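Local coordinates for protein Exo-poly-alpha-D-galacturonosidase (Thermotoga maritima, PDB 3JUR) that probably hydrolyses polygalacturonate from its chain ends, acting as a hyperthermoactive exopolygalacturonase of glycoside hydrolase family 28, at residues Ile356-Arg361 with Val390-Leu395; Gly298-Ser303 with Arg327-Ser332; Gly386-Arg391 with Ser416-Phe421. All coordinates share one frame; numbering follows the deposited sequence.

Interaction 1 (Ile356-Arg361 with Val390-Leu395); sequences IRINLR and VRIEGL
Val390 opens the pairing by laying CG2 against CD1 of Ile356 on the buried face. Arg391 makes two of the four backbone bonds to the neighbouring segment, its N reaching Ile356 O at 2.9 Å and its O receiving Ile358 N. Its side chain, extended with CG anti to the backbone N, runs beside that of Arg357, which bends at chi2 (81°) so that the two guanidinium groups stack 3.9 Å apart at centres, planes 7° apart. Such like charges probably depend on carboxylates: Glu354 pairs with Arg391 NH1, and Glu393 OE2 lies 3.1 Å from Arg391 NE. Ile392 returns to the apolar face, its CG1 4.1 Å from Ile358 CD1. Glu393 donates its N to Ile358 O, accepts Leu360 N at its O and shares two waters with the Arg357 guanidinium, while its CB sits over the guanidinium face of Arg361. Gly394 O is gripped in that guanidinium's plane by NE and by NH2, the latter at 2.8 Å; NH2 also pairs with Glu420. Leu395 CG ends the run against Leu360 CB. Parallel in-register strands stacking like residues, isoleucine inside and arginine outside, typify successive coils of the right-handed parallel beta-helix.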
# COMPACT_ATOMS: atom_id res chain seq x y z
N ILE D 356 6.16 -19.52 1.57
CA ILE D 356 5.49 -20.41 2.51
C ILE D 356 4.72 -21.47 1.71
O ILE D 356 3.86 -21.13 0.89
CB ILE D 356 4.54 -19.64 3.46
CG1 ILE D 356 5.33 -18.66 4.34
CG2 ILE D 356 3.73 -20.60 4.32
CD1 ILE D 356 4.48 -17.52 4.91
N ARG D 357 5.04 -22.74 1.94
CA ARG D 357 4.44 -23.84 1.23
C ARG D 357 3.90 -24.89 2.19
O ARG D 357 4.63 -25.41 3.02
CB ARG D 357 5.47 -24.50 0.29
CG ARG D 357 4.92 -25.69 -0.50
CD ARG D 357 4.13 -25.21 -1.69
NE ARG D 357 3.47 -26.28 -2.44
CZ ARG D 357 4.03 -27.03 -3.38
NH1 ARG D 357 3.30 -27.95 -4.00
NH2 ARG D 357 5.30 -26.88 -3.71
N ILE D 358 2.61 -25.20 2.06
CA ILE D 358 2.03 -26.33 2.78
C ILE D 358 1.32 -27.21 1.76
O ILE D 358 0.41 -26.75 1.06
CB ILE D 358 1.07 -25.90 3.92
CG1 ILE D 358 1.78 -24.94 4.87
CG2 ILE D 358 0.55 -27.15 4.68
CD1 ILE D 358 0.90 -24.41 6.00
N ASN D 359 1.77 -28.45 1.66
CA ASN D 359 1.31 -29.37 0.61
C ASN D 359 0.91 -30.73 1.18
O ASN D 359 1.74 -31.43 1.79
CB ASN D 359 2.41 -29.53 -0.45
CG ASN D 359 1.96 -30.37 -1.63
OD1 ASN D 359 0.77 -30.63 -1.82
ND2 ASN D 359 2.93 -30.81 -2.44
N LEU D 360 -0.36 -31.09 1.00
CA LEU D 360 -0.85 -32.39 1.47
C LEU D 360 -1.00 -33.39 0.33
O LEU D 360 -1.65 -34.42 0.49
CB LEU D 360 -2.15 -32.26 2.27
CG LEU D 360 -2.06 -31.92 3.76
CD1 LEU D 360 -1.49 -30.53 4.02
CD2 LEU D 360 -3.43 -32.08 4.41
N ARG D 361 -0.38 -33.08 -0.81
CA ARG D 361 -0.42 -33.94 -2.00
C ARG D 361 0.98 -34.34 -2.46
O ARG D 361 1.22 -34.51 -3.65
CB ARG D 361 -1.14 -33.24 -3.15
CG ARG D 361 -2.60 -32.97 -2.91
CD ARG D 361 -3.05 -31.82 -3.77
NE ARG D 361 -4.10 -31.05 -3.11
CZ ARG D 361 -4.68 -29.97 -3.63
NH1 ARG D 361 -4.33 -29.53 -4.83
NH2 ARG D 361 -5.63 -29.34 -2.94
N VAL D 390 2.37 -17.29 -0.55
CA VAL D 390 1.69 -18.31 0.26
C VAL D 390 0.96 -19.31 -0.65
O VAL D 390 0.06 -18.93 -1.41
CB VAL D 390 0.70 -17.70 1.27
CG1 VAL D 390 0.04 -18.78 2.12
CG2 VAL D 390 1.38 -16.68 2.18
N ARG D 391 1.36 -20.57 -0.57
CA ARG D 391 0.73 -21.65 -1.32
C ARG D 391 0.36 -22.77 -0.34
O ARG D 391 1.24 -23.45 0.19
CB ARG D 391 1.69 -22.15 -2.40
CG ARG D 391 1.08 -23.17 -3.37
CD ARG D 391 2.14 -23.65 -4.35
NE ARG D 391 1.60 -24.63 -5.28
CZ ARG D 391 2.28 -25.17 -6.30
NH1 ARG D 391 3.54 -24.85 -6.53
NH2 ARG D 391 1.67 -26.06 -7.08
N ILE D 392 -0.94 -22.92 -0.09
CA ILE D 392 -1.43 -23.87 0.92
C ILE D 392 -2.47 -24.78 0.30
O ILE D 392 -3.52 -24.32 -0.15
CB ILE D 392 -1.99 -23.16 2.19
CG1 ILE D 392 -0.87 -22.39 2.90
CG2 ILE D 392 -2.67 -24.18 3.15
CD1 ILE D 392 -1.36 -21.38 3.94
N GLU D 393 -2.16 -26.07 0.24
CA GLU D 393 -3.06 -27.03 -0.39
C GLU D 393 -3.36 -28.25 0.50
O GLU D 393 -2.49 -29.10 0.75
CB GLU D 393 -2.53 -27.44 -1.77
CG GLU D 393 -2.57 -26.27 -2.76
CD GLU D 393 -1.73 -26.49 -4.01
OE1 GLU D 393 -2.33 -26.64 -5.10
OE2 GLU D 393 -0.48 -26.49 -3.91
N GLY D 394 -4.59 -28.29 0.99
CA GLY D 394 -5.09 -29.41 1.77
C GLY D 394 -5.87 -30.39 0.90
O GLY D 394 -5.74 -30.40 -0.32
N LEU D 395 -6.68 -31.22 1.54
CA LEU D 395 -7.54 -32.17 0.83
C LEU D 395 -9.01 -31.90 1.14
O LEU D 395 -9.32 -31.34 2.19
CB LEU D 395 -7.16 -33.62 1.19
CG LEU D 395 -5.67 -33.97 1.10
CD1 LEU D 395 -5.34 -35.25 1.87
CD2 LEU D 395 -5.21 -34.06 -0.36
O HOH W 1 1.03 -26.67 -1.89
O HOH W 2 0.44 -28.99 -3.90

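Interaction 2 (Gly298-Ser303 with Arg327-Ser332); sequences GLVIGS and RLKTNS
Leu299 begins a parallel pairing between successive coils of the beta-helix, and the partner strand carries Arg327-Leu328-Lys329, which matches the Arg-X-Lys signature of family 28; in relatives this motif lies in the substrate cleft, so a similar role here is plausible. Leu299 O accepts the N-H of Arg327 at 3.0 Å, while its side chain turns to the interior beside Phe343 and Ala314.

Val300 points to the same face as Arg327, and the Lys329 chain crosses it obliquely. Its CG1, anti to the backbone N, rests 3.8 Å from Lys329 CE and also touches Arg327 CD, propping both basic chains. Beside the extended Arg327, Lys329 runs straight to CD, which lies over the centre of the Arg327 guanidinium, 3.6 Å above the plane; the bend at chi3 (-88°) then turns CE aside to Val300 CG1. Both cations end on one carboxylate, Arg327 NH1 on Asp261 OD1 and Lys329 NZ on Asp261 OD2, a pairing that would probably keep both charged.

Ile301 uses both backbone groups: its N reaches Arg327 O at 2.8 Å, nearly along the C=O axis, and its O accepts Lys329 N. On the apolar face its CG1 packs 3.9 Å from Leu328 CG, with Met338 against both residues.

At Gly302 a side chain would run into Lys329 O; its own O sits 3.4 Å from Lys329 CE and is bonded to Lys266 NZ. The peptide to Ser303 is cis. Beyond it Ser303 CA makes a close C-H...O contact with Lys329 O, 3.2 Å away, while Ser303 N gives its hydrogen to a water 3.0 Å off, which also accepts a weak bond from Lys329 NZ.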
# COMPACT_ATOMS: atom_id res chain seq x y z
N GLY D 298 14.23 -23.75 3.55
CA GLY D 298 15.01 -23.29 4.69
C GLY D 298 14.68 -24.08 5.94
O GLY D 298 15.56 -24.71 6.54
N LEU D 299 13.41 -24.03 6.33
CA LEU D 299 12.87 -24.88 7.39
C LEU D 299 11.78 -25.76 6.81
O LEU D 299 10.76 -25.26 6.32
CB LEU D 299 12.31 -24.06 8.56
CG LEU D 299 11.91 -25.03 9.70
CD1 LEU D 299 13.12 -25.40 10.59
CD2 LEU D 299 10.76 -24.53 10.51
N VAL D 300 12.00 -27.07 6.88
CA VAL D 300 11.12 -28.02 6.23
C VAL D 300 10.58 -29.05 7.23
O VAL D 300 11.31 -29.50 8.12
CB VAL D 300 11.84 -28.72 5.04
CG1 VAL D 300 10.88 -29.61 4.24
CG2 VAL D 300 12.44 -27.68 4.12
N ILE D 301 9.30 -29.38 7.11
CA ILE D 301 8.72 -30.48 7.88
C ILE D 301 8.23 -31.54 6.88
O ILE D 301 7.53 -31.20 5.92
CB ILE D 301 7.54 -30.05 8.82
CG1 ILE D 301 7.79 -28.70 9.54
CG2 ILE D 301 7.23 -31.16 9.83
CD1 ILE D 301 8.92 -28.69 10.56
N GLY D 302 8.62 -32.80 7.09
CA GLY D 302 8.20 -33.91 6.23
C GLY D 302 9.17 -34.24 5.11
O GLY D 302 10.28 -33.70 5.07
N SER D 303 8.78 -35.10 4.17
CA SER D 303 7.44 -35.68 4.09
C SER D 303 7.27 -36.89 5.01
O SER D 303 6.15 -37.36 5.24
CB SER D 303 7.14 -36.11 2.66
OG SER D 303 7.85 -37.30 2.34
N ARG D 327 8.44 -24.91 4.52
CA ARG D 327 7.84 -25.96 3.70
C ARG D 327 7.31 -27.10 4.58
O ARG D 327 8.07 -27.69 5.32
CB ARG D 327 8.90 -26.47 2.73
CG ARG D 327 8.40 -27.41 1.64
CD ARG D 327 9.59 -27.95 0.86
NE ARG D 327 9.16 -28.52 -0.42
CZ ARG D 327 9.94 -29.27 -1.19
NH1 ARG D 327 11.19 -29.55 -0.83
NH2 ARG D 327 9.46 -29.75 -2.33
N LEU D 328 6.01 -27.37 4.49
CA LEU D 328 5.42 -28.57 5.10
C LEU D 328 4.91 -29.52 4.00
O LEU D 328 4.14 -29.12 3.13
CB LEU D 328 4.29 -28.20 6.09
CG LEU D 328 4.67 -27.64 7.47
CD1 LEU D 328 5.33 -26.26 7.40
CD2 LEU D 328 3.46 -27.57 8.38
N LYS D 329 5.39 -30.77 4.05
CA LYS D 329 5.07 -31.79 3.04
C LYS D 329 4.50 -33.04 3.69
O LYS D 329 5.08 -33.56 4.65
CB LYS D 329 6.32 -32.25 2.27
CG LYS D 329 7.33 -31.19 1.92
CD LYS D 329 8.47 -31.79 1.10
CE LYS D 329 9.58 -32.34 2.00
NZ LYS D 329 10.81 -32.65 1.21
N THR D 330 3.41 -33.55 3.14
CA THR D 330 2.80 -34.80 3.58
C THR D 330 1.81 -35.28 2.52
O THR D 330 1.58 -34.59 1.53
CB THR D 330 2.10 -34.65 4.95
OG1 THR D 330 1.64 -35.93 5.41
CG2 THR D 330 0.92 -33.67 4.85
N ASN D 331 1.23 -36.46 2.73
CA ASN D 331 0.15 -36.97 1.90
C ASN D 331 -0.69 -37.99 2.67
O ASN D 331 -0.38 -38.29 3.82
CB ASN D 331 0.68 -37.55 0.58
CG ASN D 331 1.65 -38.71 0.79
OD1 ASN D 331 1.48 -39.53 1.70
ND2 ASN D 331 2.65 -38.80 -0.07
N SER D 332 -1.73 -38.53 2.03
CA SER D 332 -2.64 -39.46 2.72
C SER D 332 -2.13 -40.91 2.86
O SER D 332 -2.87 -41.77 3.34
CB SER D 332 -4.05 -39.41 2.10
OG SER D 332 -4.03 -39.71 0.72
O HOH W 3 10.45 -36.01 1.81

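Interaction 3 (Gly386-Arg391 with Ser416-Phe421); sequences GKYAVR and SVLLEF
Leu418 is the hub of this pairing, its branches divided between two partners of the adjoining coil. CD1 comes within 3.6 Å of Tyr388 CE1, approaching the ring obliquely, and CB lies against the same ring atom at 3.7 Å. CD2 instead runs alongside the aliphatic start of Arg391, 4.0 Å from its CG. With CG anti to the backbone N (chi1 -178°), Leu418 points the same way as Arg391, whereas Tyr388 crosses it obliquely.

The backbone fixes this register through two bonds. Leu418 N reaches Val390 O at 2.8 Å, almost straight and nearly along the C=O axis; Val390 N reaches Ser416 O at 2.9 Å, more bent, with the donor above the carbonyl plane. The same Ser416 oxygen is touched by Ala389 CB at 3.4 Å, where the chain turns a corner. On the interior face Val390 CB and Val417 CG2 make a looser contact, with Met431 closing over Val390.

Further out, the Tyr388 ring has Arg391 CD 4.0 Å above its centre, and the guanidinium beyond it, with Tyr388 CZ over the rim of its face, is a cation-pi partner. Glu354 at NH1 and Glu393 at NE are likely to restrain that cation. An alanine in place of Tyr388 would remove the ring and is likely to cost Leu418 much of its packing and Arg391 its aromatic support. On the far side, Ser416 and Val417 both face Leu447, forming a classic beta bulge beside the antiparallel strand 444-447.

An aromatic face and a leucine branch thus shield the methylenes of one arginine while its charge is met by acid, a division that would probably favour its protonated state and restrict its motion.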
# COMPACT_ATOMS: atom_id res chain seq x y z
N GLY D 386 9.66 -14.73 -5.33
CA GLY D 386 8.90 -15.98 -5.41
C GLY D 386 7.83 -16.03 -6.48
O GLY D 386 7.30 -15.01 -6.90
N LYS D 387 7.53 -17.24 -6.93
CA LYS D 387 6.34 -17.49 -7.75
C LYS D 387 5.11 -17.35 -6.86
O LYS D 387 4.08 -16.84 -7.31
CB LYS D 387 6.41 -18.88 -8.41
CG LYS D 387 7.43 -18.95 -9.52
CD LYS D 387 7.93 -20.37 -9.81
CE LYS D 387 9.14 -20.31 -10.74
NZ LYS D 387 9.69 -21.66 -11.07
N TYR D 388 5.23 -17.80 -5.61
CA TYR D 388 4.16 -17.71 -4.60
C TYR D 388 4.68 -17.15 -3.29
O TYR D 388 5.77 -17.51 -2.83
CB TYR D 388 3.58 -19.09 -4.31
CG TYR D 388 2.90 -19.75 -5.49
CD1 TYR D 388 1.51 -19.70 -5.62
CD2 TYR D 388 3.65 -20.41 -6.47
CE1 TYR D 388 0.88 -20.31 -6.71
CE2 TYR D 388 3.03 -21.02 -7.56
CZ TYR D 388 1.65 -20.97 -7.67
OH TYR D 388 1.06 -21.56 -8.75
N ALA D 389 3.91 -16.26 -2.67
CA ALA D 389 4.19 -15.88 -1.29
C ALA D 389 3.65 -16.98 -0.37
O ALA D 389 4.37 -17.53 0.46
CB ALA D 389 3.57 -14.51 -0.95
N VAL D 390 2.37 -17.29 -0.55
CA VAL D 390 1.69 -18.31 0.26
C VAL D 390 0.96 -19.31 -0.65
O VAL D 390 0.06 -18.93 -1.41
CB VAL D 390 0.70 -17.70 1.27
CG1 VAL D 390 0.04 -18.78 2.12
CG2 VAL D 390 1.38 -16.68 2.18
N ARG D 391 1.36 -20.57 -0.57
CA ARG D 391 0.73 -21.65 -1.32
C ARG D 391 0.36 -22.77 -0.34
O ARG D 391 1.24 -23.45 0.19
CB ARG D 391 1.69 -22.15 -2.40
CG ARG D 391 1.08 -23.17 -3.37
CD ARG D 391 2.14 -23.65 -4.35
NE ARG D 391 1.60 -24.63 -5.28
CZ ARG D 391 2.28 -25.17 -6.30
NH1 ARG D 391 3.54 -24.85 -6.53
NH2 ARG D 391 1.67 -26.06 -7.08
N SER D 416 0.23 -13.89 -4.65
CA SER D 416 0.20 -13.69 -3.19
C SER D 416 -0.32 -14.91 -2.45
O SER D 416 0.35 -15.42 -1.54
CB SER D 416 -0.65 -12.46 -2.84
OG SER D 416 -0.08 -11.30 -3.40
N VAL D 417 -1.51 -15.39 -2.81
CA VAL D 417 -2.10 -16.54 -2.12
C VAL D 417 -2.68 -17.56 -3.12
O VAL D 417 -3.44 -17.21 -4.04
CB VAL D 417 -3.19 -16.13 -1.07
CG1 VAL D 417 -3.81 -17.37 -0.37
CG2 VAL D 417 -2.62 -15.17 -0.03
N LEU D 418 -2.27 -18.81 -2.95
CA LEU D 418 -2.99 -19.93 -3.52
C LEU D 418 -3.44 -20.76 -2.34
O LEU D 418 -2.61 -21.25 -1.57
CB LEU D 418 -2.11 -20.74 -4.49
CG LEU D 418 -2.79 -21.93 -5.19
CD1 LEU D 418 -2.09 -22.29 -6.50
CD2 LEU D 418 -2.80 -23.15 -4.28
N LEU D 419 -4.76 -20.87 -2.18
CA LEU D 419 -5.35 -21.64 -1.10
C LEU D 419 -6.35 -22.63 -1.67
O LEU D 419 -7.24 -22.25 -2.42
CB LEU D 419 -6.04 -20.74 -0.07
CG LEU D 419 -6.66 -21.45 1.14
CD1 LEU D 419 -5.58 -21.94 2.12
CD2 LEU D 419 -7.68 -20.56 1.87
N GLU D 420 -6.20 -23.90 -1.30
CA GLU D 420 -7.21 -24.90 -1.62
C GLU D 420 -7.38 -25.85 -0.44
O GLU D 420 -6.42 -26.50 -0.01
CB GLU D 420 -6.88 -25.67 -2.91
CG GLU D 420 -8.12 -26.36 -3.50
CD GLU D 420 -7.85 -27.17 -4.77
OE1 GLU D 420 -6.87 -27.94 -4.82
OE2 GLU D 420 -8.64 -27.04 -5.72
N PHE D 421 -8.61 -25.91 0.06
CA PHE D 421 -8.95 -26.75 1.22
C PHE D 421 -8.10 -26.37 2.44
O PHE D 421 -7.36 -27.20 3.01
CB PHE D 421 -8.83 -28.24 0.89
CG PHE D 421 -9.64 -28.66 -0.32
CD1 PHE D 421 -11.01 -28.40 -0.40
CD2 PHE D 421 -9.03 -29.34 -1.37
CE1 PHE D 421 -11.76 -28.80 -1.51
CE2 PHE D 421 -9.77 -29.74 -2.49
CZ PHE D 421 -11.14 -29.47 -2.56

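In the fold
All three contacts belong to one face of the parallel beta-helix, in which strands 299-301, 327-329, 357-359, 388-393 and 415-419 follow side by side. Interactions 1 and 2, with centres about 9 Å apart, join where Leu328 N lies 2.8 Å from Arg357 O and Leu328 O 2.9 Å from Asn359 N. Interactions 1 and 3, about 8 Å between centres, share Val390 and Arg391; Glu420 ties them further, its OE1 2.6 Å from Arg361 NH2. Interactions 2 and 3 do not touch, their centres about 16 Å apart. Interaction 2, carrying the family signature, probably lies nearest the substrate cleft, while interactions 1 and 3 continue the coil stack toward the C-terminal end.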